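Local coordinates for extracellular solute-binding protein, family 1 (Bifidobacterium longum subsp. infantis, PDB 6FTH), which probably binds human milk oligosaccharides outside the cell and hands them to an ABC transporter for uptake, at residues 469-481 / 490-503. Residues are numbered along the deposited sequence; the frame is centred on the assembly and turned at random.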
loop_
_atom_site.group_PDB
_atom_site.type_symbol
_atom_site.label_atom_id
_atom_site.label_comp_id
_atom_site.label_asym_id
_atom_site.label_seq_id
_atom_site.Cartn_x
_atom_site.Cartn_y
_atom_site.Cartn_z
ATOM N N GLN A 469 -2.235 12.843 18.628
ATOM C CA GLN A 469 -3.078 12.754 19.806
ATOM C C GLN A 469 -4.378 12.025 19.506
ATOM O O GLN A 469 -4.842 11.196 20.306
ATOM C CB GLN A 469 -3.379 14.163 20.340
ATOM C CG GLN A 469 -2.129 15.014 20.578
ATOM C CD GLN A 469 -1.162 14.340 21.544
ATOM O OE1 GLN A 469 -1.579 13.626 22.455
ATOM N NE2 GLN A 469 0.117 14.504 21.301
ATOM N N ILE A 470 -4.974 12.318 18.343
ATOM C CA ILE A 470 -6.214 11.657 17.946
ATOM C C ILE A 470 -6.020 10.144 17.909
ATOM O O ILE A 470 -6.874 9.380 18.378
ATOM C CB ILE A 470 -6.661 12.203 16.573
ATOM C CG1 ILE A 470 -7.164 13.646 16.691
ATOM C CG2 ILE A 470 -7.732 11.313 15.935
ATOM C CD1 ILE A 470 -7.210 14.369 15.370
ATOM N N SER A 471 -4.895 9.695 17.356
ATOM C CA SER A 471 -4.734 8.267 17.123
ATOM C C SER A 471 -4.676 7.489 18.429
ATOM O O SER A 471 -5.185 6.360 18.495
ATOM C CB SER A 471 -3.510 8.004 16.256
ATOM O OG SER A 471 -2.330 8.472 16.846
ATOM N N ASN A 472 -4.082 8.069 19.477
ATOM C CA ASN A 472 -4.028 7.376 20.762
ATOM C C ASN A 472 -5.430 7.089 21.281
ATOM O O ASN A 472 -5.715 5.983 21.758
ATOM C CB ASN A 472 -3.274 8.206 21.801
ATOM C CG ASN A 472 -1.804 8.399 21.478
ATOM O OD1 ASN A 472 -1.157 7.544 20.879
ATOM N ND2 ASN A 472 -1.260 9.537 21.915
ATOM N N VAL A 473 -6.326 8.075 21.199
ATOM C CA VAL A 473 -7.694 7.879 21.657
ATOM C C VAL A 473 -8.404 6.863 20.779
ATOM O O VAL A 473 -9.057 5.943 21.277
ATOM C CB VAL A 473 -8.449 9.223 21.690
ATOM C CG1 VAL A 473 -9.926 9.041 22.046
ATOM C CG2 VAL A 473 -7.746 10.207 22.653
ATOM N N VAL A 474 -8.311 7.034 19.458
ATOM C CA VAL A 474 -9.040 6.164 18.539
ATOM C C VAL A 474 -8.632 4.712 18.750
ATOM O O VAL A 474 -9.487 3.819 18.829
ATOM C CB VAL A 474 -8.814 6.605 17.079
ATOM C CG1 VAL A 474 -9.410 5.567 16.095
ATOM C CG2 VAL A 474 -9.461 7.956 16.805
ATOM N N MET A 475 -7.324 4.460 18.815
ATOM C CA MET A 475 -6.834 3.087 18.893
ATOM C C MET A 475 -7.281 2.441 20.198
ATOM O O MET A 475 -7.750 1.296 20.205
ATOM C CB MET A 475 -5.307 3.089 18.755
ATOM C CG MET A 475 -4.605 1.762 19.019
ATOM S SD MET A 475 -2.801 1.798 18.723
ATOM C CE MET A 475 -2.439 3.536 18.999
ATOM N N GLN A 476 -7.170 3.175 21.309
ATOM C CA GLN A 476 -7.557 2.625 22.602
ATOM C C GLN A 476 -9.054 2.361 22.666
ATOM O O GLN A 476 -9.485 1.266 23.048
ATOM C CB GLN A 476 -7.113 3.578 23.717
ATOM C CG GLN A 476 -7.338 3.047 25.124
ATOM C CD GLN A 476 -8.731 3.336 25.662
ATOM O OE1 GLN A 476 -9.476 2.419 26.033
ATOM N NE2 GLN A 476 -9.086 4.620 25.726
ATOM N N LYS A 477 -9.877 3.359 22.317
ATOM C CA LYS A 477 -11.314 3.189 22.427
ATOM C C LYS A 477 -11.823 2.155 21.437
ATOM O O LYS A 477 -12.695 1.347 21.773
ATOM C CB LYS A 477 -12.042 4.512 22.227
ATOM C CG LYS A 477 -11.652 5.599 23.235
ATOM C CD LYS A 477 -12.619 5.712 24.397
ATOM C CE LYS A 477 -12.854 4.397 25.088
ATOM N NZ LYS A 477 -13.431 4.577 26.459
ATOM N N THR A 478 -11.315 2.176 20.205
ATOM C CA THR A 478 -11.814 1.238 19.212
ATOM C C THR A 478 -11.567 -0.204 19.654
ATOM O O THR A 478 -12.483 -1.040 19.630
ATOM C CB THR A 478 -11.176 1.527 17.851
ATOM O OG1 THR A 478 -11.524 2.857 17.421
ATOM C CG2 THR A 478 -11.711 0.555 16.823
ATOM N N ALA A 479 -10.344 -0.495 20.106
ATOM C CA ALA A 479 -10.024 -1.861 20.515
ATOM C C ALA A 479 -10.862 -2.271 21.719
ATOM O O ALA A 479 -11.390 -3.389 21.772
ATOM C CB ALA A 479 -8.536 -1.983 20.828
ATOM N N THR A 480 -11.009 -1.370 22.692
ATOM C CA THR A 480 -11.794 -1.691 23.887
ATOM C C THR A 480 -13.250 -1.959 23.532
ATOM O O THR A 480 -13.849 -2.939 23.989
ATOM C CB THR A 480 -11.674 -0.543 24.897
ATOM O OG1 THR A 480 -10.301 -0.437 25.303
ATOM C CG2 THR A 480 -12.575 -0.787 26.106
ATOM N N TRP A 481 -13.841 -1.107 22.686
ATOM C CA TRP A 481 -15.238 -1.275 22.331
ATOM C C TRP A 481 -15.462 -2.542 21.511
ATOM O O TRP A 481 -16.514 -3.182 21.631
ATOM C CB TRP A 481 -15.706 -0.078 21.512
ATOM C CG TRP A 481 -15.847 1.192 22.276
ATOM C CD1 TRP A 481 -16.091 1.337 23.614
ATOM C CD2 TRP A 481 -15.761 2.513 21.732
ATOM N NE1 TRP A 481 -16.175 2.680 23.930
ATOM C CE2 TRP A 481 -15.976 3.418 22.789
ATOM C CE3 TRP A 481 -15.536 3.017 20.445
ATOM C CZ2 TRP A 481 -15.967 4.801 22.604
ATOM C CZ3 TRP A 481 -15.527 4.409 20.257
ATOM C CH2 TRP A 481 -15.737 5.278 21.333
ATOM N N GLU A 490 -20.378 5.651 25.527
ATOM C CA GLU A 490 -19.139 6.420 25.499
ATOM C C GLU A 490 -18.933 7.192 24.198
ATOM O O GLU A 490 -17.970 7.960 24.092
ATOM C CB GLU A 490 -17.937 5.490 25.743
ATOM C CG GLU A 490 -18.025 4.806 27.097
ATOM C CD GLU A 490 -16.867 3.905 27.407
ATOM O OE1 GLU A 490 -15.975 3.696 26.554
ATOM O OE2 GLU A 490 -16.838 3.388 28.540
ATOM N N TRP A 491 -19.807 7.007 23.220
ATOM C CA TRP A 491 -19.572 7.551 21.882
ATOM C C TRP A 491 -19.574 9.079 21.867
ATOM O O TRP A 491 -18.692 9.702 21.270
ATOM C CB TRP A 491 -20.643 7.007 20.946
ATOM C CG TRP A 491 -20.558 7.473 19.534
ATOM C CD1 TRP A 491 -21.383 8.352 18.936
ATOM C CD2 TRP A 491 -19.609 7.061 18.530
ATOM N NE1 TRP A 491 -21.015 8.538 17.633
ATOM C CE2 TRP A 491 -19.926 7.751 17.358
ATOM C CE3 TRP A 491 -18.529 6.174 18.521
ATOM C CZ2 TRP A 491 -19.207 7.576 16.167
ATOM C CZ3 TRP A 491 -17.816 6.011 17.358
ATOM C CH2 TRP A 491 -18.150 6.718 16.197
ATOM N N ASP A 492 -20.564 9.707 22.504
ATOM C CA ASP A 492 -20.629 11.168 22.476
ATOM C C ASP A 492 -19.378 11.794 23.094
ATOM O O ASP A 492 -18.798 12.732 22.534
ATOM C CB ASP A 492 -21.898 11.634 23.190
ATOM C CG ASP A 492 -22.015 13.153 23.243
ATOM O OD1 ASP A 492 -22.264 13.769 22.186
ATOM O OD2 ASP A 492 -21.859 13.731 24.341
ATOM N N ALA A 493 -18.922 11.277 24.233
ATOM C CA ALA A 493 -17.732 11.853 24.843
ATOM C C ALA A 493 -16.514 11.654 23.949
ATOM O O ALA A 493 -15.656 12.534 23.848
ATOM C CB ALA A 493 -17.499 11.225 26.216
ATOM N N TYR A 494 -16.412 10.493 23.300
ATOM C CA TYR A 494 -15.284 10.256 22.411
ATOM C C TYR A 494 -15.273 11.255 21.257
ATOM O O TYR A 494 -14.215 11.800 20.919
ATOM C CB TYR A 494 -15.348 8.805 21.917
ATOM C CG TYR A 494 -14.755 8.477 20.563
ATOM C CD1 TYR A 494 -13.442 8.117 20.445
ATOM C CD2 TYR A 494 -15.551 8.435 19.427
ATOM C CE1 TYR A 494 -12.903 7.779 19.228
ATOM C CE2 TYR A 494 -15.029 8.094 18.196
ATOM C CZ TYR A 494 -13.710 7.765 18.107
ATOM O OH TYR A 494 -13.146 7.411 16.910
ATOM N N CYS A 495 -16.440 11.507 20.655
ATOM C CA CYS A 495 -16.523 12.435 19.531
ATOM C C CYS A 495 -16.105 13.833 19.968
ATOM O O CYS A 495 -15.332 14.505 19.282
ATOM C CB CYS A 495 -17.941 12.444 18.958
ATOM S SG CYS A 495 -18.379 10.934 18.042
ATOM N N LYS A 496 -16.566 14.262 21.135
ATOM C CA LYS A 496 -16.152 15.569 21.628
ATOM C C LYS A 496 -14.660 15.594 21.920
ATOM O O LYS A 496 -13.987 16.601 21.687
ATOM C CB LYS A 496 -16.955 15.908 22.877
ATOM C CG LYS A 496 -18.421 16.117 22.615
ATOM C CD LYS A 496 -19.158 16.220 23.946
ATOM C CE LYS A 496 -20.419 17.042 23.840
ATOM N NZ LYS A 496 -21.458 16.362 23.049
ATOM N N GLN A 497 -14.118 14.489 22.427
ATOM C CA GLN A 497 -12.691 14.439 22.702
ATOM C C GLN A 497 -11.873 14.604 21.424
ATOM O O GLN A 497 -10.877 15.335 21.407
ATOM C CB GLN A 497 -12.315 13.142 23.445
ATOM C CG GLN A 497 -10.867 13.086 23.896
ATOM C CD GLN A 497 -10.552 11.875 24.756
ATOM O OE1 GLN A 497 -11.344 10.944 24.859
ATOM N NE2 GLN A 497 -9.397 11.895 25.388
ATOM N N LEU A 498 -12.263 13.924 20.334
ATOM C CA LEU A 498 -11.501 14.057 19.091
ATOM C C LEU A 498 -11.566 15.483 18.561
ATOM O O LEU A 498 -10.565 16.020 18.072
ATOM C CB LEU A 498 -12.008 13.072 18.029
ATOM C CG LEU A 498 -11.889 11.580 18.405
ATOM C CD1 LEU A 498 -12.076 10.719 17.135
ATOM C CD2 LEU A 498 -10.550 11.245 19.078
ATOM N N ASP A 499 -12.727 16.115 18.689
ATOM C CA ASP A 499 -12.864 17.522 18.301
ATOM C C ASP A 499 -11.925 18.401 19.118
ATOM O O ASP A 499 -11.259 19.286 18.569
ATOM C CB ASP A 499 -14.309 17.975 18.488
ATOM C CG ASP A 499 -15.245 17.455 17.395
ATOM O OD1 ASP A 499 -14.766 16.770 16.474
ATOM O OD2 ASP A 499 -16.460 17.736 17.471
ATOM N N SER A 500 -11.813 18.135 20.424
ATOM C CA SER A 500 -10.908 18.904 21.272
ATOM C C SER A 500 -9.450 18.727 20.875
ATOM O O SER A 500 -8.624 19.584 21.196
ATOM C CB SER A 500 -11.084 18.487 22.734
ATOM O OG SER A 500 -10.398 17.283 23.036
ATOM N N LEU A 501 -9.121 17.642 20.175
ATOM C CA LEU A 501 -7.784 17.350 19.697
ATOM C C LEU A 501 -7.548 17.815 18.263
ATOM O O LEU A 501 -6.483 17.556 17.698
ATOM C CB LEU A 501 -7.503 15.839 19.859
ATOM C CG LEU A 501 -7.597 15.312 21.296
ATOM C CD1 LEU A 501 -7.457 13.801 21.315
ATOM C CD2 LEU A 501 -6.480 15.940 22.140
ATOM N N GLY A 502 -8.512 18.521 17.671
ATOM C CA GLY A 502 -8.318 19.138 16.375
ATOM C C GLY A 502 -8.886 18.377 15.193
ATOM O O GLY A 502 -8.548 18.713 14.061
ATOM N N LEU A 503 -9.711 17.343 15.423
ATOM C CA LEU A 503 -10.229 16.570 14.288
ATOM C C LEU A 503 -10.877 17.461 13.238
ATOM O O LEU A 503 -10.652 17.264 12.037
ATOM C CB LEU A 503 -11.212 15.503 14.758
ATOM C CG LEU A 503 -11.787 14.620 13.651
ATOM C CD1 LEU A 503 -10.677 13.892 12.975
ATOM C CD2 LEU A 503 -12.782 13.627 14.210
#
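Trp481 drives the far edge of its six-membered ring against one face of Tyr494, CH2 lying 3.4 Å from Tyr494 CG, in a T-shaped pair with the ring planes at 78°. Leu498 CG lies over the rim of the opposite face, while Val473 CG1 and Val474 CG2 meet the ring's edge. A first torsion roughly anti to the backbone N (chi1 152°) turns Tyr494 as a knob into the hole formed by Val473, Val474, Lys477 and Trp481; its hydroxyl is hydrogen-bonded to Leu246 O. Trp491 comes obliquely against Trp481, completing an aromatic cluster.

At the pyrrole side of Trp481, NE1 donates to Glu490 OE1 over 2.8 Å, nearly in the indole plane. Lys477 NZ reaches the same oxygen at 2.7 Å from the opposite face of the carboxylate. With an alanine at Trp481, the face of Tyr494 met by CH2 would probably lose that edge contact, and Glu490 OE1 its indole donor, keeping the bond from Lys477 NZ.

Toward the other end the packing is aliphatic: Val473 CG1 touches Leu498 CD2 at 3.7 Å, and Ile470 CG1 slides past Leu501 CB at 3.9 Å. Segments 469-481 and 490-500 run antiparallel at 164°, their helices consecutive in the chain as a helical hairpin, with helix 249-263 touching Val474, Trp481 and Tyr494. The chemistry is graded from aliphatic through aromatic to a salt bridge, where lysine and indole N-H meeting at one oxygen probably favour ionised Glu490.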